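Local coordinates for DNA polymerase III, beta subunit (Thermotoga maritima, PDB 1VPK), which probably tethers DNA polymerases and other proteins to DNA, conferring processivity as a ring-shaped head-to-tail homodimer around the duplex, at residues T131-T143 against E222-S235. Numbering follows the deposited sequence.
Sequences TPAESGITFEVDT and EPTITVRYDGRRVS
Strand 137-142 is the edge strand, within this chain, of an antiparallel sheet, paired with strand 224-229, and the linker 131-136 that leads into it packs against Arg228, Asp230, Arg233 and Ser235 of the adjoining hairpin. Ile137, Phe139 and Val141 form hydrogen-bonded pairs with Tyr229, Val227 and Ile225, respectively. On the sheet face that carries these side chains, Val227 CB sits over one face of the Phe139 ring, 3.9 Å from its centroid, while Val141 CG1 packs alongside Ile225 CD1 at 3.6 Å. Where strand gives way to helix 143-153, Thr143 OG1 donates to Glu222 O (2.6 Å) and Thr143 N to Pro223 O. In the linker, Ser235 OG takes an almost straight bond from Ala133 N (2.8 Å, 177°). Arg228, bent at chi3 (58°), brings NH2 in its guanidinium plane to Ala133 O at 2.9 Å. Asp230 divides its carboxylate: OD2 accepts Glu134 N on its anti side at 2.6 Å, and OD1 accepts from Arg232 N, closing an Asx turn, and from Arg233 N. An alanine here is likely to leave these three amides without their carboxylate acceptor and to loosen the turn's hold on Glu134. Arg233 NH2 reaches Thr131 OG1 at 2.9 Å. This is consistent with the N-terminal-to-central domain connection of bacterial beta subunits, whose linker leads into the central domain's first strand.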
loop_
_atom_site.group_PDB
_atom_site.type_symbol
_atom_site.label_atom_id
_atom_site.label_comp_id
_atom_site.label_asym_id
_atom_site.label_seq_id
_atom_site.Cartn_x
_atom_site.Cartn_y
_atom_site.Cartn_z
ATOM N N THR A 131 -6.292 33.832 14.131
ATOM C CA THR A 131 -7.149 34.908 13.628
ATOM C C THR A 131 -7.076 35.058 12.107
ATOM O O THR A 131 -6.047 34.757 11.483
ATOM C CB THR A 131 -6.845 36.266 14.266
ATOM O OG1 THR A 131 -5.598 36.760 13.770
ATOM C CG2 THR A 131 -6.805 36.170 15.804
ATOM N N PRO A 132 -8.202 35.504 11.511
ATOM C CA PRO A 132 -8.287 35.533 10.062
ATOM C C PRO A 132 -7.492 36.675 9.449
ATOM O O PRO A 132 -7.044 37.583 10.139
ATOM C CB PRO A 132 -9.800 35.715 9.800
ATOM C CG PRO A 132 -10.485 35.572 11.116
ATOM C CD PRO A 132 -9.473 35.938 12.136
ATOM N N ALA A 133 -7.358 36.612 8.130
ATOM C CA ALA A 133 -6.753 37.690 7.372
ATOM C C ALA A 133 -7.609 38.948 7.552
ATOM O O ALA A 133 -8.794 38.880 7.853
ATOM C CB ALA A 133 -6.666 37.320 5.960
ATOM N N GLU A 134 -6.986 40.090 7.330
ATOM C CA GLU A 134 -7.641 41.377 7.399
ATOM C C GLU A 134 -8.350 41.597 6.088
ATOM O O GLU A 134 -8.326 40.725 5.211
ATOM C CB GLU A 134 -6.600 42.484 7.585
ATOM C CG GLU A 134 -5.667 42.251 8.749
ATOM C CD GLU A 134 -6.204 42.788 10.024
ATOM O OE1 GLU A 134 -5.946 43.976 10.264
ATOM O OE2 GLU A 134 -6.863 42.040 10.785
ATOM N N SER A 135 -8.974 42.772 5.960
ATOM C CA SER A 135 -9.573 43.193 4.703
ATOM C C SER A 135 -8.518 43.240 3.629
ATOM O O SER A 135 -7.373 43.623 3.881
ATOM C CB SER A 135 -10.162 44.587 4.834
ATOM O OG SER A 135 -9.131 45.470 5.214
ATOM N N GLY A 136 -8.914 42.874 2.422
ATOM C CA GLY A 136 -8.008 42.955 1.297
ATOM C C GLY A 136 -8.722 42.632 0.021
ATOM O O GLY A 136 -9.588 43.366 -0.396
ATOM N N ILE A 137 -8.333 41.549 -0.617
ATOM C CA ILE A 137 -8.921 41.093 -1.877
ATOM C C ILE A 137 -9.709 39.845 -1.498
ATOM O O ILE A 137 -9.223 39.026 -0.718
ATOM C CB ILE A 137 -7.761 40.820 -2.872
ATOM C CG1 ILE A 137 -7.365 42.127 -3.540
ATOM C CG2 ILE A 137 -8.076 39.726 -3.894
ATOM C CD1 ILE A 137 -5.891 42.482 -3.346
ATOM N N THR A 138 -10.941 39.742 -1.969
ATOM C CA THR A 138 -11.785 38.596 -1.653
ATOM C C THR A 138 -12.589 38.088 -2.859
ATOM O O THR A 138 -12.941 38.867 -3.784
ATOM C CB THR A 138 -12.706 38.877 -0.410
ATOM O OG1 THR A 138 -13.372 37.679 -0.029
ATOM C CG2 THR A 138 -13.717 39.912 -0.690
ATOM N N PHE A 139 -12.816 36.776 -2.882
ATOM C CA PHE A 139 -13.682 36.155 -3.884
ATOM C C PHE A 139 -14.285 34.857 -3.380
ATOM O O PHE A 139 -13.765 34.227 -2.471
ATOM C CB PHE A 139 -12.934 35.943 -5.211
ATOM C CG PHE A 139 -11.734 35.059 -5.085
ATOM C CD1 PHE A 139 -10.504 35.590 -4.730
ATOM C CD2 PHE A 139 -11.835 33.677 -5.321
ATOM C CE1 PHE A 139 -9.389 34.766 -4.585
ATOM C CE2 PHE A 139 -10.715 32.839 -5.170
ATOM C CZ PHE A 139 -9.499 33.389 -4.806
ATOM N N GLU A 140 -15.419 34.491 -3.939
ATOM C CA GLU A 140 -15.993 33.177 -3.706
ATOM C C GLU A 140 -15.612 32.255 -4.864
ATOM O O GLU A 140 -15.511 32.713 -5.997
ATOM C CB GLU A 140 -17.522 33.269 -3.593
ATOM C CG GLU A 140 -17.995 33.650 -2.183
ATOM C CD GLU A 140 -19.446 33.271 -1.908
ATOM O OE1 GLU A 140 -20.315 33.379 -2.817
ATOM O OE2 GLU A 140 -19.728 32.885 -0.755
ATOM N N VAL A 141 -15.382 30.968 -4.581
ATOM C CA VAL A 141 -15.234 29.997 -5.676
ATOM C C VAL A 141 -15.977 28.688 -5.393
ATOM O O VAL A 141 -16.113 28.263 -4.240
ATOM C CB VAL A 141 -13.711 29.779 -6.066
ATOM C CG1 VAL A 141 -12.928 29.343 -4.928
ATOM C CG2 VAL A 141 -13.564 28.805 -7.254
ATOM N N ASP A 142 -16.487 28.075 -6.461
ATOM C CA ASP A 142 -17.156 26.771 -6.378
ATOM C C ASP A 142 -16.140 25.775 -5.747
ATOM O O ASP A 142 -14.986 25.715 -6.110
ATOM C CB ASP A 142 -17.695 26.381 -7.786
ATOM C CG ASP A 142 -18.291 24.965 -7.850
ATOM O OD1 ASP A 142 -17.539 23.978 -7.630
ATOM O OD2 ASP A 142 -19.517 24.845 -8.140
ATOM N N THR A 143 -16.580 25.066 -4.714
ATOM C CA THR A 143 -15.718 24.212 -3.935
ATOM C C THR A 143 -15.084 23.117 -4.779
ATOM O O THR A 143 -13.873 22.940 -4.743
ATOM C CB THR A 143 -16.539 23.606 -2.802
ATOM O OG1 THR A 143 -17.227 24.673 -2.138
ATOM C CG2 THR A 143 -15.685 22.904 -1.831
ATOM N N GLU A 222 -20.122 22.098 1.425
ATOM C CA GLU A 222 -20.713 23.347 1.023
ATOM C C GLU A 222 -20.324 23.757 -0.410
ATOM O O GLU A 222 -19.209 23.503 -0.851
ATOM C CB GLU A 222 -20.494 24.431 2.069
ATOM C CG GLU A 222 -19.264 25.283 1.946
ATOM C CD GLU A 222 -19.317 26.447 2.932
ATOM O OE1 GLU A 222 -19.821 26.195 4.067
ATOM O OE2 GLU A 222 -18.878 27.585 2.576
ATOM N N PRO A 223 -21.293 24.322 -1.166
ATOM C CA PRO A 223 -21.172 24.547 -2.637
ATOM C C PRO A 223 -20.063 25.510 -3.084
ATOM O O PRO A 223 -19.457 25.331 -4.144
ATOM C CB PRO A 223 -22.558 25.107 -3.023
ATOM C CG PRO A 223 -23.440 24.689 -1.955
ATOM C CD PRO A 223 -22.627 24.728 -0.694
ATOM N N THR A 224 -19.822 26.535 -2.285
ATOM C CA THR A 224 -18.746 27.478 -2.553
ATOM C C THR A 224 -17.961 27.773 -1.292
ATOM O O THR A 224 -18.433 27.520 -0.194
ATOM C CB THR A 224 -19.292 28.805 -3.048
ATOM O OG1 THR A 224 -20.149 29.358 -2.049
ATOM C CG2 THR A 224 -20.083 28.622 -4.285
ATOM N N ILE A 225 -16.752 28.292 -1.460
ATOM C CA ILE A 225 -15.898 28.709 -0.332
ATOM C C ILE A 225 -15.371 30.135 -0.583
ATOM O O ILE A 225 -15.330 30.603 -1.731
ATOM C CB ILE A 225 -14.684 27.784 -0.116
ATOM C CG1 ILE A 225 -13.779 27.722 -1.344
ATOM C CG2 ILE A 225 -15.120 26.394 0.298
ATOM C CD1 ILE A 225 -12.717 28.815 -1.360
ATOM N N THR A 226 -14.963 30.814 0.488
ATOM C CA THR A 226 -14.455 32.184 0.390
ATOM C C THR A 226 -12.959 32.253 0.631
ATOM O O THR A 226 -12.446 31.623 1.541
ATOM C CB THR A 226 -15.127 33.109 1.433
ATOM O OG1 THR A 226 -16.540 33.090 1.231
ATOM C CG2 THR A 226 -14.617 34.531 1.287
ATOM N N VAL A 227 -12.283 33.078 -0.175
ATOM C CA VAL A 227 -10.838 33.303 -0.068
ATOM C C VAL A 227 -10.622 34.779 0.125
ATOM O O VAL A 227 -11.207 35.556 -0.590
ATOM C CB VAL A 227 -10.126 32.897 -1.352
ATOM C CG1 VAL A 227 -8.633 33.279 -1.309
ATOM C CG2 VAL A 227 -10.342 31.365 -1.611
ATOM N N ARG A 228 -9.788 35.155 1.069
ATOM C CA ARG A 228 -9.412 36.566 1.293
ATOM C C ARG A 228 -7.909 36.698 1.484
ATOM O O ARG A 228 -7.281 35.914 2.229
ATOM C CB ARG A 228 -10.115 37.158 2.517
ATOM C CG ARG A 228 -9.957 38.703 2.642
ATOM C CD ARG A 228 -10.872 39.281 3.745
ATOM N NE ARG A 228 -10.595 38.668 5.042
ATOM C CZ ARG A 228 -11.282 37.660 5.591
ATOM N NH1 ARG A 228 -12.313 37.092 4.963
ATOM N NH2 ARG A 228 -10.904 37.174 6.779
ATOM N N TYR A 229 -7.337 37.691 0.826
ATOM C CA TYR A 229 -5.918 37.925 0.874
ATOM C C TYR A 229 -5.671 39.340 1.339
ATOM O O TYR A 229 -6.227 40.286 0.756
ATOM C CB TYR A 229 -5.342 37.705 -0.523
ATOM C CG TYR A 229 -3.891 38.133 -0.726
ATOM C CD1 TYR A 229 -2.896 37.617 0.041
ATOM C CD2 TYR A 229 -3.532 39.037 -1.741
ATOM C CE1 TYR A 229 -1.562 37.998 -0.131
ATOM C CE2 TYR A 229 -2.171 39.412 -1.941
ATOM C CZ TYR A 229 -1.202 38.864 -1.122
ATOM O OH TYR A 229 0.140 39.190 -1.240
ATOM N N ASP A 230 -4.839 39.505 2.373
ATOM C CA ASP A 230 -4.576 40.864 2.922
ATOM C C ASP A 230 -3.166 41.402 2.695
ATOM O O ASP A 230 -2.804 42.441 3.246
ATOM C CB ASP A 230 -4.972 40.970 4.417
ATOM C CG ASP A 230 -4.122 40.107 5.335
ATOM O OD1 ASP A 230 -3.055 39.604 4.903
ATOM O OD2 ASP A 230 -4.563 39.900 6.497
ATOM N N GLY A 231 -2.391 40.734 1.855
ATOM C CA GLY A 231 -0.995 41.128 1.619
ATOM C C GLY A 231 -0.024 40.280 2.415
ATOM O O GLY A 231 1.143 40.197 2.077
ATOM N N ARG A 232 -0.491 39.671 3.506
ATOM C CA ARG A 232 0.379 38.851 4.347
ATOM C C ARG A 232 -0.170 37.479 4.603
ATOM O O ARG A 232 0.603 36.545 4.736
ATOM C CB ARG A 232 0.662 39.534 5.701
ATOM C CG ARG A 232 1.402 40.853 5.572
ATOM C CD ARG A 232 0.535 42.056 6.005
ATOM N N ARG A 233 -1.500 37.374 4.697
ATOM C CA ARG A 233 -2.173 36.136 4.955
ATOM C C ARG A 233 -3.364 35.928 4.051
ATOM O O ARG A 233 -3.986 36.891 3.598
ATOM C CB ARG A 233 -2.661 36.144 6.406
ATOM C CG ARG A 233 -1.532 36.291 7.391
ATOM C CD ARG A 233 -1.853 35.559 8.641
ATOM N NE ARG A 233 -2.835 36.283 9.422
ATOM C CZ ARG A 233 -3.336 35.834 10.576
ATOM N NH1 ARG A 233 -2.980 34.643 11.075
ATOM N NH2 ARG A 233 -4.225 36.578 11.228
ATOM N N VAL A 234 -3.684 34.668 3.823
ATOM C CA VAL A 234 -4.848 34.249 3.055
ATOM C C VAL A 234 -5.727 33.403 4.009
ATOM O O VAL A 234 -5.239 32.429 4.623
ATOM C CB VAL A 234 -4.412 33.391 1.867
ATOM C CG1 VAL A 234 -5.626 32.836 1.059
ATOM C CG2 VAL A 234 -3.505 34.187 0.953
ATOM N N SER A 235 -7.000 33.785 4.119
ATOM C CA SER A 235 -8.013 33.010 4.791
ATOM C C SER A 235 -8.796 32.277 3.729
ATOM O O SER A 235 -9.164 32.865 2.715
ATOM C CB SER A 235 -8.969 33.898 5.598
ATOM O OG SER A 235 -8.352 34.397 6.791
HETATM O O HOH W 1 -3.544 33.785 13.611
HETATM O O HOH W 2 -14.208 37.956 2.590
HETATM O O HOH W 3 -19.093 22.855 -5.254
#